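Local coordinates for fiber protein (PDB 5FLD) that forms the trimeric head of the adenovirus fibre, which probably attaches the virion to host-cell receptors, here in a form lacking a beta-hairpin, at residues S102-I107 and C119-L124. The protein carries 2 engineered substitutions. Numbering follows the deposited sequence. Where two conformers were deposited one is given.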
ATOM      1  N   SER A 102       0.366   6.449   2.611  1.00 27.01           N
ATOM      2  CA  SER A 102       0.434   5.692   1.349  1.00 27.57           C
ATOM      3  C   SER A 102       1.744   4.921   1.238  1.00 26.43           C
ATOM      4  O   SER A 102       2.806   5.327   1.743  1.00 30.23           O
ATOM      5  CB  SER A 102       0.313   6.610   0.113  1.00 30.21           C
ATOM      6  OG  SER A 102      -1.019   6.877  -0.121  1.00 33.83           O
ATOM      7  N   THR A 103       1.715   3.841   0.497  1.00 26.14           N
ATOM      8  CA  THR A 103       2.881   2.992   0.362  1.00 25.55           C
ATOM      9  C   THR A 103       3.781   3.536  -0.741  1.00 25.33           C
ATOM     10  O   THR A 103       3.303   3.947  -1.773  1.00 25.72           O
ATOM     11  CB  THR A 103       2.490   1.536   0.076  1.00 27.95           C
ATOM     12  OG1 THR A 103       1.565   1.130   1.105  1.00 32.25           O
ATOM     13  CG2 THR A 103       3.715   0.626   0.096  1.00 29.56           C
ATOM     14  N   ALA A 104       5.081   3.485  -0.480  1.00 25.23           N
ATOM     15  CA  ALA A 104       6.089   3.854  -1.481  1.00 24.81           C
ATOM     16  C   ALA A 104       7.180   2.835  -1.536  1.00 25.63           C
ATOM     17  O   ALA A 104       7.485   2.222  -0.553  1.00 27.32           O
ATOM     18  CB  ALA A 104       6.696   5.218  -1.183  1.00 25.65           C
ATOM     19  N   LEU A 105       7.800   2.703  -2.697  1.00 23.61           N
ATOM     20  CA  LEU A 105       9.055   1.987  -2.812  1.00 25.49           C
ATOM     21  C   LEU A 105      10.143   3.039  -2.907  1.00 25.78           C
ATOM     22  O   LEU A 105      10.095   3.888  -3.799  1.00 24.53           O
ATOM     23  CB  LEU A 105       9.084   1.113  -4.074  1.00 28.31           C
ATOM     24  CG  LEU A 105      10.371   0.307  -4.282  1.00 32.75           C
ATOM     25  CD1 LEU A 105      10.625  -0.728  -3.192  1.00 35.50           C
ATOM     26  CD2 LEU A 105      10.257  -0.391  -5.631  1.00 37.68           C
ATOM     27  N   CYS A 106      11.070   3.012  -1.950  1.00 25.17           N
ATOM     28  CA  CYS A 106      12.149   3.980  -1.856  1.00 25.18           C
ATOM     29  C   CYS A 106      13.481   3.301  -1.925  1.00 26.88           C
ATOM     30  O   CYS A 106      13.658   2.123  -1.545  1.00 26.75           O
ATOM     31  CB  CYS A 106      12.076   4.754  -0.543  1.00 25.63           C
ATOM     32  SG  CYS A 106      10.519   5.681  -0.435  1.00 31.00           S
ATOM     33  N   ILE A 107      14.445   4.084  -2.391  1.00 23.50           N
ATOM     34  CA  ILE A 107      15.824   3.694  -2.354  1.00 23.97           C
ATOM     35  C   ILE A 107      16.547   4.644  -1.421  1.00 25.70           C
ATOM     36  O   ILE A 107      16.465   5.868  -1.588  1.00 25.87           O
ATOM     37  CB  ILE A 107      16.514   3.717  -3.741  1.00 26.35           C
ATOM     38  CG1 ILE A 107      15.900   2.711  -4.735  1.00 28.14           C
ATOM     39  CG2 ILE A 107      17.978   3.400  -3.579  1.00 26.72           C
ATOM     40  CD1 ILE A 107      16.171   3.072  -6.176  1.00 30.74           C
ATOM     41  N   CYS A 119       8.044   1.394   2.134  1.00 25.77           N
ATOM     42  CA  CYS A 119       7.868   2.313   3.272  0.50 25.76           C
ATOM     43  C   CYS A 119       6.478   2.878   3.230  1.00 25.78           C
ATOM     44  O   CYS A 119       5.841   2.847   2.169  1.00 29.01           O
ATOM     45  CB  CYS A 119       8.797   3.504   3.140  0.50 26.84           C
ATOM     46  SG  CYS A 119      10.539   3.084   3.096  0.50 27.24           S
ATOM     47  N   MET A 120       6.013   3.453   4.326  1.00 25.07           N
ATOM     48  CA  MET A 120       4.781   4.222   4.256  1.00 26.50           C
ATOM     49  C   MET A 120       5.131   5.693   4.414  1.00 28.62           C
ATOM     50  O   MET A 120       6.085   6.046   5.112  1.00 29.90           O
ATOM     51  CB  MET A 120       3.758   3.743   5.246  1.00 30.18           C
ATOM     52  CG  MET A 120       3.227   2.353   4.835  1.00 34.77           C
ATOM     53  SD  MET A 120       1.680   1.910   5.570  1.00 37.01           S
ATOM     54  CE  MET A 120       0.609   2.735   4.395  1.00 34.81           C
ATOM     55  N   MET A 121       4.387   6.536   3.712  1.00 27.11           N
ATOM     56  CA  MET A 121       4.603   7.998   3.736  1.00 28.49           C
ATOM     57  C   MET A 121       3.298   8.702   4.021  1.00 28.24           C
ATOM     58  O   MET A 121       2.250   8.237   3.607  1.00 27.02           O
ATOM     59  CB  MET A 121       5.081   8.470   2.383  1.00 30.49           C
ATOM     60  CG  MET A 121       6.370   7.870   1.943  1.00 36.80           C
ATOM     61  SD  MET A 121       6.835   8.742   0.428  1.00 39.69           S
ATOM     62  CE  MET A 121       8.519   8.255   0.540  1.00 39.82           C
ATOM     63  N   GLN A 122       3.371   9.868   4.668  1.00 25.15           N
ATOM     64  CA  GLN A 122       2.199  10.597   5.074  1.00 25.65           C
ATOM     65  C   GLN A 122       2.544  12.061   5.226  1.00 25.41           C
ATOM     66  O   GLN A 122       3.604  12.377   5.761  1.00 26.13           O
ATOM     67  CB  GLN A 122       1.697  10.058   6.417  1.00 29.49           C
ATOM     68  CG  GLN A 122       0.339  10.597   6.785  1.00 31.47           C
ATOM     69  CD  GLN A 122      -0.229   9.929   8.019  1.00 35.54           C
ATOM     70  OE1 GLN A 122       0.494   9.287   8.804  1.00 39.24           O
ATOM     71  NE2 GLN A 122      -1.530  10.060   8.190  1.00 36.03           N
ATOM     72  N   PHE A 123       1.677  12.920   4.720  1.00 26.33           N
ATOM     73  CA  PHE A 123       1.800  14.366   4.933  1.00 27.46           C
ATOM     74  C   PHE A 123       1.006  14.748   6.182  1.00 30.53           C
ATOM     75  O   PHE A 123      -0.182  14.443   6.298  1.00 30.32           O
ATOM     76  CB  PHE A 123       1.320  15.143   3.745  1.00 27.59           C
ATOM     77  CG  PHE A 123       2.222  15.056   2.558  1.00 26.93           C
ATOM     78  CD1 PHE A 123       2.061  14.043   1.613  1.00 25.94           C
ATOM     79  CD2 PHE A 123       3.218  15.985   2.365  1.00 26.75           C
ATOM     80  CE1 PHE A 123       2.906  13.982   0.505  1.00 26.51           C
ATOM     81  CE2 PHE A 123       4.069  15.922   1.276  1.00 27.11           C
ATOM     82  CZ  PHE A 123       3.912  14.899   0.321  1.00 27.40           C
ATOM     83  N   LEU A 124       1.692  15.402   7.102  1.00 33.08           N
ATOM     84  CA  LEU A 124       1.119  15.778   8.400  1.00 36.93           C
ATOM     85  C   LEU A 124       1.537  17.219   8.683  1.00 44.79           C
ATOM     86  O   LEU A 124       2.566  17.654   8.200  1.00 42.68           O
ATOM     87  CB  LEU A 124       1.665  14.870   9.484  1.00 39.17           C
ATOM     88  CG  LEU A 124       1.284  13.394   9.401  1.00 40.98           C
ATOM     89  CD1 LEU A 124       1.953  12.579  10.480  1.00 45.33           C
ATOM     90  CD2 LEU A 124      -0.232  13.242   9.460  1.00 44.62           C
TER
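The peptide groups of S102 and A104 meet those of M121 and C119 across two antiparallel strands, with M121, A104 and C106 gathered on one face of the sheet and T103 with M120 on the other. Each of the two hydrogen-bonded pairs, S102 with M121 and A104 with C119, exchanges two backbone hydrogen bonds; S102 N lies 2.8 Å from M121 O, and C119 N lies 2.9 Å from A104 O. Between them sits the non-hydrogen-bonded pair T103 and M120, where the CA atoms approach to 4.5 Å and CA-H groups make bent contacts with the carbonyl oxygens, M120 CA being 3.4 Å from S102 O.

On the face that carries A104 and C106, M121 reaches along the opposite strand. Its CG stands beside the backbone N (chi1 -61°), and the extended chain beyond carries SD to 3.9 Å from A104 CB and the terminal CE to a tight 3.4 Å from C106 SG. I150 and V135, from flanking strands, also touch this methionine. The S102 hydroxyl is hydrogen-bonded to P155 O on strand 147-159.

On the opposite face a bend at chi3 (84°) brings the end of M120 across to T103, where CE meets OG1 at 3.8 Å in a van der Waals contact. This face looks into the trimer: T103 packs on T103 of both neighbouring subunits, and M120 on L118 of one of them. The result is an antiparallel beta hairpin, strands 102-109 and 114-125, with one face turned mainly to the subunit core and the other to the trimer interface, in keeping with the all-beta, trimeric adenovirus fibre head.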